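Local coordinates for protein delta-1-pyrroline-5-carboxylate dehydrogenase, mitochondrial (Mus musculus, PDB 4E3X) that oxidises L-glutamate gamma-semialdehyde to glutamate with NAD+, the second and final step of mitochondrial proline degradation, at residues B[107-112]-B[229-234]; B[222-227]-B[257-262]. All coordinates share one frame; numbering follows the deposited sequence.

How the contacts relate
The two contacts illustrate how a parallel sheet is covered from both faces. Their centres lie about 7 Å apart, and they meet in the five-stranded parallel sheet, where strands 230-233 and 259-261 are neighbours: Val230 is joined to Ile258 and Gln260 by backbone hydrogen bonds. Along the chain the segments alternate, in the order 107-112, 222-227, 229-234, 257-262. In contact 1, helix 99-118 meets the inner of these two strands; in contact 2, the end of helix 213-225 meets the approach to strand 259-261 and its first residue. Contact 1 thus includes the strand bearing Lys233, an NAD-binding residue, and contact 2 packs the neighbouring strand.

Contact 1: residues B[107-112]-B[229-234]; sequences DAALAA and VVLWKP
Val229 lays both of its methyl groups against Ala109, a residue in the middle of helix 99-118. Its CG2 touches both Ala109 CB, at 3.7 Å, and Ala109 O, while CG1 meets that peptide oxygen, Ala109 O, alone, at 3.6 Å. The valine thus sits across one helical residue, touching side chain and backbone together. A chi1 of -63° explains this: CG2 lies between the backbone N and the carbonyl carbon, with CG1 on the other side of the N, and the fork of the branch opens toward the helix. Ala109 O is not left to the methyls, because it accepts a hydrogen bond from Ala112 N at 3.0 Å within the helix. Two residues further along the chain, Leu231 reaches the same alanine methyl more loosely, its CD1 4.5 Å from Ala109 CB, and it also packs on Ile106 of this helix. Alternation in the strand sends Val230 away from the helix and Trp232 to the other face of the sheet, where it packs on helix 239-251 and its NE1 is hydrogen-bonded to Ser208 OG. No hydrogen bond crosses between 107-112 and 229-234. A helix that offers a small alanine to Val229 and the strand residue Leu231, just ahead of the NAD-binding Lys233, is in keeping with the Rossmann-type cofactor domain of aldehyde dehydrogenases.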
ATOM      1  N   ASP B 107     -10.770 -18.990 -13.231  1.00  7.40           N
ATOM      2  CA  ASP B 107      -9.942 -19.611 -14.264  1.00  7.90           C
ATOM      3  C   ASP B 107      -9.996 -18.816 -15.567  1.00  7.30           C
ATOM      4  O   ASP B 107      -8.966 -18.592 -16.200  1.00  9.11           O
ATOM      5  CB  ASP B 107     -10.373 -21.058 -14.522  1.00 10.40           C
ATOM      6  CG  ASP B 107     -10.186 -21.959 -13.315  1.00 14.57           C
ATOM      7  OD1 ASP B 107      -9.548 -21.535 -12.328  1.00 16.80           O
ATOM      8  OD2 ASP B 107     -10.684 -23.104 -13.360  1.00 17.38           O
ATOM      9  N   ALA B 108     -11.195 -18.392 -15.960  1.00  7.31           N
ATOM     10  CA  ALA B 108     -11.359 -17.662 -17.213  1.00  7.71           C
ATOM     11  C   ALA B 108     -10.745 -16.273 -17.138  1.00  7.41           C
ATOM     12  O   ALA B 108     -10.157 -15.797 -18.107  1.00  8.80           O
ATOM     13  CB  ALA B 108     -12.827 -17.583 -17.606  1.00  8.38           C
ATOM     14  N   ALA B 109     -10.874 -15.624 -15.984  1.00  6.63           N
ATOM     15  CA  ALA B 109     -10.242 -14.323 -15.788  1.00  6.36           C
ATOM     16  C   ALA B 109      -8.720 -14.447 -15.905  1.00  6.64           C
ATOM     17  O   ALA B 109      -8.064 -13.648 -16.583  1.00  7.52           O
ATOM     18  CB  ALA B 109     -10.635 -13.743 -14.432  1.00  7.60           C
ATOM     19  N   LEU B 110      -8.154 -15.449 -15.236  1.00  6.93           N
ATOM     20  CA  LEU B 110      -6.703 -15.645 -15.275  1.00  7.73           C
ATOM     21  C   LEU B 110      -6.197 -15.879 -16.697  1.00  7.91           C
ATOM     22  O   LEU B 110      -5.127 -15.397 -17.064  1.00  8.64           O
ATOM     23  CB  LEU B 110      -6.275 -16.797 -14.360  1.00  8.01           C
ATOM     24  CG  LEU B 110      -6.500 -16.518 -12.874  1.00  8.16           C
ATOM     25  CD1 LEU B 110      -6.242 -17.781 -12.087  1.00  9.19           C
ATOM     26  CD2 LEU B 110      -5.621 -15.359 -12.405  1.00 10.11           C
ATOM     27  N   ALA B 111      -6.976 -16.604 -17.496  1.00  8.08           N
ATOM     28  CA  ALA B 111      -6.593 -16.889 -18.876  1.00  8.66           C
ATOM     29  C   ALA B 111      -6.634 -15.646 -19.765  1.00  9.19           C
ATOM     30  O   ALA B 111      -6.011 -15.628 -20.821  1.00 11.60           O
ATOM     31  CB  ALA B 111      -7.477 -17.995 -19.456  1.00  9.51           C
ATOM     32  N   ALA B 112      -7.371 -14.621 -19.339  1.00  8.85           N
ATOM     33  CA  ALA B 112      -7.514 -13.382 -20.098  1.00  8.60           C
ATOM     34  C   ALA B 112      -6.556 -12.289 -19.626  1.00  8.24           C
ATOM     35  O   ALA B 112      -6.386 -11.267 -20.291  1.00  8.59           O
ATOM     36  CB  ALA B 112      -8.952 -12.882 -20.007  1.00  9.67           C
ATOM     37  N   VAL B 229      -7.559  -8.405 -13.551  1.00  5.40           N
ATOM     38  CA  VAL B 229      -8.832  -9.053 -13.799  1.00  5.67           C
ATOM     39  C   VAL B 229      -9.539  -9.237 -12.458  1.00  5.39           C
ATOM     40  O   VAL B 229      -8.897  -9.379 -11.420  1.00  6.18           O
ATOM     41  CB  VAL B 229      -8.679 -10.386 -14.563  1.00  6.36           C
ATOM     42  CG1 VAL B 229      -8.096 -10.127 -15.944  1.00  7.32           C
ATOM     43  CG2 VAL B 229      -7.821 -11.376 -13.786  1.00  6.83           C
ATOM     44  N   VAL B 230     -10.864  -9.222 -12.487  1.00  5.33           N
ATOM     45  CA  VAL B 230     -11.648  -8.997 -11.281  1.00  5.38           C
ATOM     46  C   VAL B 230     -12.874  -9.896 -11.225  1.00  5.50           C
ATOM     47  O   VAL B 230     -13.576 -10.061 -12.229  1.00  6.34           O
ATOM     48  CB  VAL B 230     -12.150  -7.529 -11.247  1.00  5.66           C
ATOM     49  CG1 VAL B 230     -13.033  -7.263 -10.032  1.00  6.21           C
ATOM     50  CG2 VAL B 230     -10.987  -6.522 -11.314  1.00  5.96           C
ATOM     51  N   LEU B 231     -13.117 -10.482 -10.055  1.00  6.08           N
ATOM     52  CA  LEU B 231     -14.430 -11.014  -9.725  1.00  5.67           C
ATOM     53  C   LEU B 231     -15.163  -9.983  -8.890  1.00  5.51           C
ATOM     54  O   LEU B 231     -14.736  -9.647  -7.787  1.00  6.24           O
ATOM     55  CB  LEU B 231     -14.330 -12.329  -8.948  1.00  6.18           C
ATOM     56  CG  LEU B 231     -14.327 -13.621  -9.773  1.00  6.60           C
ATOM     57  CD1 LEU B 231     -13.110 -13.703 -10.683  1.00  7.33           C
ATOM     58  CD2 LEU B 231     -14.413 -14.850  -8.857  1.00  7.80           C
ATOM     59  N   TRP B 232     -16.248  -9.455  -9.441  1.00  5.47           N
ATOM     60  CA  TRP B 232     -17.043  -8.451  -8.754  1.00  6.15           C
ATOM     61  C   TRP B 232     -18.301  -9.067  -8.170  1.00  5.34           C
ATOM     62  O   TRP B 232     -19.174  -9.517  -8.910  1.00  6.15           O
ATOM     63  CB  TRP B 232     -17.407  -7.340  -9.732  1.00  6.22           C
ATOM     64  CG  TRP B 232     -18.227  -6.228  -9.153  1.00  5.68           C
ATOM     65  CD1 TRP B 232     -18.395  -5.907  -7.827  1.00  6.32           C
ATOM     66  CD2 TRP B 232     -18.982  -5.268  -9.895  1.00  5.57           C
ATOM     67  NE1 TRP B 232     -19.219  -4.804  -7.711  1.00  5.83           N
ATOM     68  CE2 TRP B 232     -19.606  -4.411  -8.965  1.00  6.53           C
ATOM     69  CE3 TRP B 232     -19.217  -5.068 -11.261  1.00  6.78           C
ATOM     70  CZ2 TRP B 232     -20.420  -3.351  -9.362  1.00  7.21           C
ATOM     71  CZ3 TRP B 232     -20.031  -4.018 -11.652  1.00  8.13           C
ATOM     72  CH2 TRP B 232     -20.628  -3.180 -10.704  1.00  7.34           C
ATOM     73  N   LYS B 233     -18.358  -9.095  -6.836  1.00  5.43           N
ATOM     74  CA  LYS B 233     -19.567  -9.442  -6.100  1.00  6.66           C
ATOM     75  C   LYS B 233     -20.282  -8.143  -5.722  1.00  6.76           C
ATOM     76  O   LYS B 233     -19.912  -7.496  -4.746  1.00  7.11           O
ATOM     77  CB  LYS B 233     -19.226 -10.236  -4.833  1.00  6.87           C
ATOM     78  CG  LYS B 233     -20.453 -10.600  -3.993  1.00  9.10           C
ATOM     79  CD  LYS B 233     -20.134 -10.538  -2.485  1.00 10.79           C
ATOM     80  CE  LYS B 233     -21.372 -10.628  -1.596  1.00 12.30           C
ATOM     81  NZ  LYS B 233     -22.353  -9.547  -1.891  1.00 12.13           N
ATOM     82  N   PRO B 234     -21.302  -7.749  -6.499  1.00  6.97           N
ATOM     83  CA  PRO B 234     -22.026  -6.522  -6.156  1.00  7.08           C
ATOM     84  C   PRO B 234     -22.965  -6.743  -4.976  1.00  6.47           C
ATOM     85  O   PRO B 234     -23.267  -7.881  -4.616  1.00  7.47           O
ATOM     86  CB  PRO B 234     -22.842  -6.210  -7.426  1.00  7.78           C
ATOM     87  CG  PRO B 234     -22.384  -7.193  -8.455  1.00  9.81           C
ATOM     88  CD  PRO B 234     -21.853  -8.375  -7.708  1.00  6.84           C
TER

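Contact 2: residues B[222-227]-B[257-262]; sequences APALMG and NIIQFV
Ile258 and Ile259 both hold CG1 beside the backbone N and CG2 anti to it, yet they present different branches to Ala224. In Ile258 (chi1 -54°) it is the CG2 methyl that meets Ala224 CB, at 4.1 Å. Ile259 instead uses its longer arm: with chi2 extended at 175°, CD1 is carried out to 4.1 Å from Ala224 CB, and CG1 lies about as near. The alanine methyl, pointing from the helix toward the strand, is therefore met by two consecutive isoleucines, one just before the strand and one in its first position. Helix 213-225, which leads into strand 230-233, thus packs on the neighbouring strand 259-261, as in the alternating strand-helix order of a Rossmann-type domain.

Behind that methyl the helix is coming to its end. Gly227, with positive phi, is the C-prime residue of a Schellman motif: Gly227 N bonds to Ala224 O at 3.0 Å, and Asn228 N turns back to Pro223 O. Ala224 O has a second donor in Trp116 NE1 of helix 99-118, and Ile258 also touches the Trp116 side chain.

On the other face of the strand Gln260 is held by polar contacts. Its NE2 donates to Asn257 OD1 at 3.0 Å, a fairly straight bond (160°) directed at a lone pair in the carbonyl plane. NE2 also donates to Ala105 O, while OE1 accepts from Gly69 N. Segments 222-227 and 257-262 meet through buried methyl and methylene groups, with no hydrogen bond between them, a union resting on hydrophobic burial and shape, whereas directional bonds fix the helix end and the glutamine.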
ATOM      1  N   ALA B 222     -11.376   0.381 -10.963  1.00  7.36           N
ATOM      2  CA  ALA B 222     -10.014   0.869 -10.770  1.00  7.29           C
ATOM      3  C   ALA B 222      -8.951  -0.237 -10.910  1.00  6.37           C
ATOM      4  O   ALA B 222      -7.973  -0.052 -11.641  1.00  7.38           O
ATOM      5  CB  ALA B 222      -9.883   1.626  -9.459  1.00  7.51           C
ATOM      6  N   PRO B 223      -9.157  -1.415 -10.280  1.00  5.98           N
ATOM      7  CA  PRO B 223      -8.170  -2.477 -10.527  1.00  6.65           C
ATOM      8  C   PRO B 223      -8.139  -2.902 -12.000  1.00  5.65           C
ATOM      9  O   PRO B 223      -7.052  -3.133 -12.539  1.00  6.13           O
ATOM     10  CB  PRO B 223      -8.634  -3.614  -9.603  1.00  7.00           C
ATOM     11  CG  PRO B 223      -9.398  -2.899  -8.501  1.00  7.35           C
ATOM     12  CD  PRO B 223     -10.106  -1.786  -9.212  1.00  6.67           C
ATOM     13  N   ALA B 224      -9.298  -2.989 -12.659  1.00  6.05           N
ATOM     14  CA  ALA B 224      -9.308  -3.363 -14.068  1.00  6.06           C
ATOM     15  C   ALA B 224      -8.531  -2.356 -14.923  1.00  5.67           C
ATOM     16  O   ALA B 224      -7.786  -2.738 -15.833  1.00  6.33           O
ATOM     17  CB  ALA B 224     -10.733  -3.519 -14.571  1.00  7.48           C
ATOM     18  N   LEU B 225      -8.706  -1.071 -14.639  1.00  5.80           N
ATOM     19  CA  LEU B 225      -7.963  -0.022 -15.332  1.00  6.66           C
ATOM     20  C   LEU B 225      -6.457  -0.261 -15.286  1.00  7.05           C
ATOM     21  O   LEU B 225      -5.745  -0.011 -16.265  1.00  7.25           O
ATOM     22  CB  LEU B 225      -8.284   1.337 -14.713  1.00  7.35           C
ATOM     23  CG  LEU B 225      -7.446   2.535 -15.153  1.00  8.07           C
ATOM     24  CD1 LEU B 225      -7.734   2.916 -16.607  1.00  8.65           C
ATOM     25  CD2 LEU B 225      -7.725   3.697 -14.198  1.00  8.86           C
ATOM     26  N   MET B 226      -5.979  -0.776 -14.154  1.00  6.45           N
ATOM     27  CA  MET B 226      -4.554  -0.987 -13.940  1.00  6.95           C
ATOM     28  C   MET B 226      -4.058  -2.341 -14.439  1.00  7.51           C
ATOM     29  O   MET B 226      -2.948  -2.752 -14.125  1.00  8.59           O
ATOM     30  CB  MET B 226      -4.220  -0.795 -12.458  1.00  6.62           C
ATOM     31  CG  MET B 226      -4.620   0.575 -11.927  1.00  7.31           C
ATOM     32  SD  MET B 226      -3.969   1.964 -12.867  1.00  8.54           S
ATOM     33  CE  MET B 226      -2.235   1.886 -12.440  1.00 10.64           C
ATOM     34  N   GLY B 227      -4.862  -3.014 -15.252  1.00  6.71           N
ATOM     35  CA  GLY B 227      -4.414  -4.249 -15.877  1.00  6.75           C
ATOM     36  C   GLY B 227      -4.748  -5.511 -15.115  1.00  6.73           C
ATOM     37  O   GLY B 227      -4.238  -6.582 -15.429  1.00  7.65           O
ATOM     38  N   ASN B 257     -14.105 -11.463 -19.658  1.00  7.35           N
ATOM     39  CA  ASN B 257     -13.268 -12.074 -18.622  1.00  7.40           C
ATOM     40  C   ASN B 257     -12.356 -11.115 -17.873  1.00  7.12           C
ATOM     41  O   ASN B 257     -11.495 -11.552 -17.105  1.00  9.94           O
ATOM     42  CB  ASN B 257     -12.479 -13.256 -19.175  1.00  8.17           C
ATOM     43  CG  ASN B 257     -13.390 -14.351 -19.677  1.00  8.15           C
ATOM     44  OD1 ASN B 257     -14.202 -14.901 -18.921  1.00  8.48           O
ATOM     45  ND2 ASN B 257     -13.299 -14.651 -20.971  1.00  9.66           N
ATOM     46  N   ILE B 258     -12.534  -9.814 -18.087  1.00  6.45           N
ATOM     47  CA  ILE B 258     -11.785  -8.828 -17.314  1.00  6.81           C
ATOM     48  C   ILE B 258     -12.505  -8.475 -16.001  1.00  5.73           C
ATOM     49  O   ILE B 258     -11.878  -8.394 -14.939  1.00  6.95           O
ATOM     50  CB  ILE B 258     -11.479  -7.570 -18.139  1.00  6.75           C
ATOM     51  CG1 ILE B 258     -10.781  -7.958 -19.459  1.00  6.79           C
ATOM     52  CG2 ILE B 258     -10.647  -6.564 -17.326  1.00  7.28           C
ATOM     53  CD1 ILE B 258      -9.589  -8.936 -19.311  1.00  8.22           C
ATOM     54  N   ILE B 259     -13.821  -8.272 -16.067  1.00  5.01           N
ATOM     55  CA  ILE B 259     -14.638  -8.187 -14.861  1.00  5.67           C
ATOM     56  C   ILE B 259     -15.731  -9.239 -14.987  1.00  5.15           C
ATOM     57  O   ILE B 259     -16.527  -9.202 -15.930  1.00  6.54           O
ATOM     58  CB  ILE B 259     -15.261  -6.793 -14.631  1.00  6.43           C
ATOM     59  CG1 ILE B 259     -14.166  -5.732 -14.428  1.00  7.16           C
ATOM     60  CG2 ILE B 259     -16.178  -6.835 -13.410  1.00  6.68           C
ATOM     61  CD1 ILE B 259     -14.702  -4.318 -14.323  1.00  7.56           C
ATOM     62  N   GLN B 260     -15.738 -10.198 -14.061  1.00  5.89           N
ATOM     63  CA  GLN B 260     -16.781 -11.207 -13.990  1.00  5.72           C
ATOM     64  C   GLN B 260     -17.854 -10.704 -13.034  1.00  5.53           C
ATOM     65  O   GLN B 260     -17.550 -10.267 -11.921  1.00  6.72           O
ATOM     66  CB  GLN B 260     -16.202 -12.540 -13.504  1.00  6.46           C
ATOM     67  CG  GLN B 260     -14.898 -12.954 -14.196  1.00  6.72           C
ATOM     68  CD  GLN B 260     -15.076 -13.442 -15.629  1.00  6.46           C
ATOM     69  OE1 GLN B 260     -15.848 -12.878 -16.406  1.00  7.36           O
ATOM     70  NE2 GLN B 260     -14.322 -14.483 -15.995  1.00  7.44           N
ATOM     71  N   PHE B 261     -19.107 -10.710 -13.488  1.00  5.47           N
ATOM     72  CA  PHE B 261     -20.210 -10.180 -12.697  1.00  5.97           C
ATOM     73  C   PHE B 261     -20.804 -11.343 -11.914  1.00  5.81           C
ATOM     74  O   PHE B 261     -21.554 -12.161 -12.464  1.00  6.15           O
ATOM     75  CB  PHE B 261     -21.252  -9.530 -13.619  1.00  6.74           C
ATOM     76  CG  PHE B 261     -22.295  -8.733 -12.886  1.00  6.04           C
ATOM     77  CD1 PHE B 261     -22.032  -7.430 -12.497  1.00  6.68           C
ATOM     78  CD2 PHE B 261     -23.545  -9.283 -12.607  1.00  6.59           C
ATOM     79  CE1 PHE B 261     -22.993  -6.690 -11.816  1.00  7.40           C
ATOM     80  CE2 PHE B 261     -24.508  -8.559 -11.931  1.00  7.87           C
ATOM     81  CZ  PHE B 261     -24.234  -7.260 -11.538  1.00  8.12           C
ATOM     82  N   VAL B 262     -20.431 -11.442 -10.638  1.00  5.92           N
ATOM     83  CA  VAL B 262     -20.736 -12.628  -9.855  1.00  6.35           C
ATOM     84  C   VAL B 262     -21.330 -12.328  -8.477  1.00  6.37           C
ATOM     85  O   VAL B 262     -20.672 -12.498  -7.447  1.00  7.19           O
ATOM     86  CB  VAL B 262     -19.517 -13.578  -9.749  1.00  7.41           C
ATOM     87  CG1 VAL B 262     -19.298 -14.279 -11.078  1.00  8.10           C
ATOM     88  CG2 VAL B 262     -18.260 -12.827  -9.330  1.00  7.69           C
TER